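Pullulanase (Bacillus acidopullulyticus, PDB 2WAN) hydrolyses alpha-1,6-glucosidic linkages in pullulan and probably at the branch points of starch polysaccharides, as a glycoside hydrolase with an amylase-type catalytic barrel. Local coordinates at residues 304-308 with 309-313; 821-824 with 825-829. All coordinates share one frame; numbering follows the deposited sequence. Where two conformers were deposited one is given.

Following the chain from its N terminus, contact 1 comes first: residues 304-313 fold back on themselves in the loop from strand 295-302 to strand 319-322, the first of an antiparallel sheet of the carbohydrate-binding-module type (CBM48). The turn joins this loop to strand 114-121 through V305 and to helix 597-614 through N307 and D312. More than 500 residues later, after the last barrel strand, 773-777, contact 2 (821-829) ends helix 811-826, tying it to the loop after helix 474-481 through N825 and to the C-terminal all-beta part through H827. The two local turns are in series, neither nested nor crossed, on opposite sides of the chain's centre, their own centres about 50 Å apart.

Contact 1 (304-308 with 309-313)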
loop_
_atom_site.group_PDB
_atom_site.type_symbol
_atom_site.label_atom_id
_atom_site.label_comp_id
_atom_site.label_asym_id
_atom_site.label_seq_id
_atom_site.Cartn_x
_atom_site.Cartn_y
_atom_site.Cartn_z
ATOM N N ASN A 304 -1.949 -22.685 -5.018
ATOM C CA ASN A 304 -3.274 -22.211 -4.644
ATOM C C ASN A 304 -4.145 -23.270 -3.988
ATOM O O ASN A 304 -5.183 -22.952 -3.411
ATOM C CB ASN A 304 -3.982 -21.540 -5.819
ATOM C CG ASN A 304 -3.287 -20.265 -6.265
ATOM O OD1 ASN A 304 -2.549 -19.654 -5.493
ATOM N ND2 ASN A 304 -3.519 -19.856 -7.509
ATOM N N VAL A 305 -3.683 -24.521 -4.021
ATOM C CA VAL A 305 -4.329 -25.571 -3.229
ATOM C C VAL A 305 -4.349 -25.196 -1.730
ATOM O O VAL A 305 -5.298 -25.525 -1.006
ATOM C CB VAL A 305 -3.674 -26.948 -3.459
ATOM C CG1 VAL A 305 -2.211 -26.979 -2.969
ATOM C CG2 VAL A 305 -4.504 -28.053 -2.793
ATOM N N LEU A 306 -3.317 -24.479 -1.289
ATOM C CA LEU A 306 -3.196 -24.102 0.125
ATOM C C LEU A 306 -4.199 -23.027 0.548
ATOM O O LEU A 306 -4.353 -22.762 1.744
ATOM C CB LEU A 306 -1.754 -23.677 0.449
ATOM C CG LEU A 306 -0.661 -24.703 0.137
ATOM C CD1 LEU A 306 0.733 -24.101 0.376
ATOM C CD2 LEU A 306 -0.847 -25.998 0.953
ATOM N N ASN A 307 -4.882 -22.413 -0.425
ATOM C CA ASN A 307 -5.993 -21.489 -0.137
ATOM C C ASN A 307 -7.192 -22.168 0.522
ATOM O O ASN A 307 -7.998 -21.505 1.167
ATOM C CB ASN A 307 -6.528 -20.803 -1.404
ATOM C CG ASN A 307 -5.496 -19.960 -2.128
ATOM O OD1 ASN A 307 -4.385 -19.729 -1.651
ATOM N ND2 ASN A 307 -5.876 -19.491 -3.316
ATOM N N LEU A 308 -7.318 -23.482 0.324
ATOM C CA LEU A 308 -8.520 -24.225 0.742
ATOM C C LEU A 308 -8.725 -24.214 2.262
ATOM O O LEU A 308 -7.756 -24.222 3.024
ATOM C CB LEU A 308 -8.485 -25.669 0.201
ATOM C CG LEU A 308 -8.571 -25.854 -1.325
ATOM C CD1 LEU A 308 -8.279 -27.300 -1.739
ATOM C CD2 LEU A 308 -9.917 -25.417 -1.853
ATOM N N PRO A 309 -9.995 -24.194 2.715
ATOM C CA PRO A 309 -10.307 -24.153 4.144
ATOM C C PRO A 309 -9.575 -25.196 5.009
ATOM O O PRO A 309 -9.296 -24.931 6.179
ATOM C CB PRO A 309 -11.816 -24.389 4.164
ATOM C CG PRO A 309 -12.263 -23.705 2.908
ATOM C CD PRO A 309 -11.213 -24.059 1.898
ATOM N N ARG A 310 -9.255 -26.357 4.442
ATOM C CA ARG A 310 -8.574 -27.402 5.213
ATOM C C ARG A 310 -7.164 -27.001 5.671
ATOM O O ARG A 310 -6.660 -27.562 6.641
ATOM C CB ARG A 310 -8.540 -28.725 4.448
ATOM C CG ARG A 310 -7.644 -28.734 3.231
ATOM C CD ARG A 310 -7.543 -30.130 2.633
ATOM N NE ARG A 310 -6.981 -31.085 3.581
ATOM C CZ ARG A 310 -6.978 -32.403 3.408
ATOM N NH1 ARG A 310 -7.521 -32.943 2.325
ATOM N NH2 ARG A 310 -6.441 -33.182 4.330
ATOM N N TYR A 311 -6.549 -26.043 4.970
ATOM C CA TYR A 311 -5.220 -25.515 5.318
ATOM C C TYR A 311 -5.308 -24.123 5.930
ATOM O O TYR A 311 -4.290 -23.420 6.017
ATOM C CB TYR A 311 -4.308 -25.466 4.080
ATOM C CG TYR A 311 -4.293 -26.763 3.300
ATOM C CD1 TYR A 311 -3.695 -27.903 3.834
ATOM C CD2 TYR A 311 -4.883 -26.852 2.039
ATOM C CE1 TYR A 311 -3.688 -29.104 3.144
ATOM C CE2 TYR A 311 -4.873 -28.062 1.324
ATOM C CZ TYR A 311 -4.271 -29.179 1.894
ATOM O OH TYR A 311 -4.252 -30.397 1.239
ATOM N N ASP A 312 -6.508 -23.731 6.354
ATOM C CA ASP A 312 -6.717 -22.399 6.902
ATOM C C ASP A 312 -6.840 -22.401 8.425
ATOM O O ASP A 312 -7.846 -22.842 8.999
ATOM C CB ASP A 312 -7.917 -21.717 6.252
ATOM C CG ASP A 312 -8.158 -20.339 6.813
ATOM O OD1 ASP A 312 -7.206 -19.522 6.781
ATOM O OD2 ASP A 312 -9.286 -20.089 7.304
ATOM N N TYR A 313 -5.797 -21.905 9.075
ATOM C CA TYR A 313 -5.748 -21.867 10.532
ATOM C C TYR A 313 -6.157 -20.506 11.060
ATOM O O TYR A 313 -5.535 -19.497 10.730
ATOM C CB TYR A 313 -4.351 -22.229 11.042
ATOM C CG TYR A 313 -4.286 -22.260 12.567
ATOM C CD1 TYR A 313 -4.878 -23.299 13.285
ATOM C CD2 TYR A 313 -3.650 -21.240 13.289
ATOM C CE1 TYR A 313 -4.846 -23.334 14.672
ATOM C CE2 TYR A 313 -3.600 -21.268 14.684
ATOM C CZ TYR A 313 -4.207 -22.328 15.371
ATOM O OH TYR A 313 -4.187 -22.383 16.746
HETATM O O HOH W 1 -5.234 -21.573 4.026
#
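Y311 ends the turn that begins at L308, its ring lying against L306 and V305, while L308 supplies the carbonyl that holds its backbone. CD2 of L306 sits over one ring face in a CH-pi contact, 4.3 Å from the centroid and 13° off the normal. At the ring's edge, Y311 CD2 comes within 3.3 Å of V305 O, and V305 CG2 meets Y311 CE2 at 4.1 Å. With CG anti to its own carbonyl carbon (chi1 -49°), Y311 turns its ring toward these residues; a flat aromatic suits a place with a methyl above it and a carbonyl at its rim. R310 CG lies over the rim of the opposite face. The backbone forms two short 3-10 segments, 304-307 and 309-310, joined at L308, in the loop between strand 295-302 and strand 319-322. P309 lacks an N-H and, with phi -50°, fits the start of the second segment; its CD packs 3.6 Å from L308 CB. That same CB lies 4.2 Å from Y311 CD2, and an apolar leucine suits a position touching both rings. Y311 N donates to L308 O over 2.9 Å, from above the carbonyl plane. A water gives one proton to L306 O and, weakly, another to Y311 O. V305 also packs on L119, and N307 OD1 is hydrogen-bonded to Y572 OH.

Contact 2 (821-824 with 825-829); sequences IHLR and NQHPA
The last turn of helix 811-826 runs through this contact, with N825 N bonded to I821 O at 2.9 Å and Q826 N to H822 O at 3.0 Å, before H827 leaves helical geometry. At this C-terminal end of a helix packed against the (beta/alpha)8 barrel, H827 N reaches R824 O at 3.2 Å from well above the carbonyl plane. N825 lies alongside I821, both pointing the same way, its ND2 3.9 Å from I821 CG2. The amide suits this place because its ND2 also donates to G482 O, much as H822 NE2 is tied to E480 O; an alanine here, lacking the amide, would probably leave G482 O without this donor and a gap beside I821 CG2. R824 runs extended from CG to NE, a reach that lets NH1 bond F768 O and S770 O. A water bridges H822 ND1 and Q826 OE1, donating to the latter. H827 stacks on W865, and its two ring nitrogens bond D863 and E899, so imidazole serves both packing and polar roles. One turn back, L823, with CG anti to the backbone N (chi1 -176°), brings its CD1 to 3.7 Å from H827 CD2, and L823 O meets the ring's edge in its plane, 3.4 Å from that same H827 CD2.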
loop_
_atom_site.group_PDB
_atom_site.type_symbol
_atom_site.label_atom_id
_atom_site.label_comp_id
_atom_site.label_asym_id
_atom_site.label_seq_id
_atom_site.Cartn_x
_atom_site.Cartn_y
_atom_site.Cartn_z
ATOM N N ILE A 821 -0.567 25.986 10.827
ATOM C CA ILE A 821 -0.985 24.723 11.446
ATOM C C ILE A 821 -1.909 25.003 12.638
ATOM O O ILE A 821 -2.981 24.403 12.743
ATOM C CB ILE A 821 0.227 23.876 11.830
ATOM C CG1 ILE A 821 0.892 23.343 10.565
ATOM C CG2 ILE A 821 -0.177 22.692 12.771
ATOM C CD1 ILE A 821 2.362 22.958 10.769
ATOM N N HIS A 822 -1.520 25.939 13.503
ATOM C CA HIS A 822 -2.367 26.297 14.652
ATOM C C HIS A 822 -3.725 26.870 14.240
ATOM O O HIS A 822 -4.737 26.573 14.871
ATOM C CB HIS A 822 -1.632 27.266 15.583
ATOM C CG HIS A 822 -0.492 26.626 16.321
ATOM N ND1 HIS A 822 -0.600 26.168 17.615
ATOM C CD2 HIS A 822 0.777 26.357 15.935
ATOM C CE1 HIS A 822 0.561 25.668 18.004
ATOM N NE2 HIS A 822 1.411 25.765 17.000
ATOM N N LEU A 823 -3.747 27.666 13.176
ATOM C CA LEU A 823 -5.023 28.169 12.641
ATOM C C LEU A 823 -5.973 27.014 12.250
ATOM O O LEU A 823 -7.142 27.003 12.661
ATOM C CB LEU A 823 -4.784 29.103 11.446
ATOM C CG LEU A 823 -6.075 29.756 10.900
ATOM C CD1 LEU A 823 -6.521 30.915 11.791
ATOM C CD2 LEU A 823 -5.812 30.248 9.497
ATOM N N ARG A 824 -5.488 26.060 11.459
ATOM C CA ARG A 824 -6.265 24.869 11.119
ATOM C C ARG A 824 -6.731 24.116 12.371
ATOM O O ARG A 824 -7.910 23.685 12.436
ATOM C CB ARG A 824 -5.472 23.919 10.208
ATOM C CG ARG A 824 -6.350 22.811 9.629
ATOM C CD ARG A 824 -5.523 21.708 8.950
ATOM N NE ARG A 824 -6.395 20.638 8.428
ATOM C CZ ARG A 824 -7.059 20.686 7.268
ATOM N NH1 ARG A 824 -7.015 21.766 6.493
ATOM N NH2 ARG A 824 -7.816 19.654 6.893
ATOM N N ASN A 825 -5.828 23.953 13.348
ATOM C CA ASN A 825 -6.175 23.205 14.569
ATOM C C ASN A 825 -7.324 23.880 15.313
ATOM O O ASN A 825 -8.123 23.207 15.963
ATOM C CB ASN A 825 -4.985 23.067 15.534
ATOM C CG ASN A 825 -3.848 22.201 14.988
ATOM O OD1 ASN A 825 -3.985 21.478 13.983
ATOM N ND2 ASN A 825 -2.685 22.278 15.672
ATOM N N GLN A 826 -7.386 25.207 15.224
ATOM C CA GLN A 826 -8.370 26.010 15.961
ATOM C C GLN A 826 -9.698 26.163 15.241
ATOM O O GLN A 826 -10.700 26.543 15.870
ATOM C CB GLN A 826 -7.797 27.402 16.243
ATOM C CG GLN A 826 -6.739 27.435 17.351
ATOM C CD GLN A 826 -7.298 27.004 18.710
ATOM O OE1 GLN A 826 -6.590 26.402 19.527
ATOM N NE2 GLN A 826 -8.573 27.318 18.956
ATOM N N HIS A 827 -9.704 25.888 13.933
ATOM C CA HIS A 827 -10.853 26.206 13.096
ATOM C C HIS A 827 -11.355 25.023 12.320
ATOM O O HIS A 827 -10.844 24.721 11.233
ATOM C CB HIS A 827 -10.535 27.415 12.195
ATOM C CG HIS A 827 -10.483 28.678 12.975
ATOM N ND1 HIS A 827 -11.622 29.313 13.425
ATOM C CD2 HIS A 827 -9.434 29.356 13.502
ATOM C CE1 HIS A 827 -11.273 30.351 14.160
ATOM N NE2 HIS A 827 -9.953 30.398 14.226
ATOM N N PRO A 828 -12.378 24.337 12.878
ATOM C CA PRO A 828 -12.884 23.110 12.268
ATOM C C PRO A 828 -13.581 23.284 10.898
ATOM O O PRO A 828 -13.843 22.290 10.216
ATOM C CB PRO A 828 -13.824 22.537 13.355
ATOM C CG PRO A 828 -14.285 23.741 14.148
ATOM C CD PRO A 828 -13.057 24.663 14.149
ATOM N N ALA A 829 -13.841 24.526 10.474
ATOM C CA ALA A 829 -14.343 24.790 9.106
ATOM C C ALA A 829 -13.381 24.260 8.046
ATOM O O ALA A 829 -13.802 23.848 6.973
ATOM C CB ALA A 829 -14.554 26.285 8.896
HETATM O O HOH W 2 -3.420 26.725 19.042
#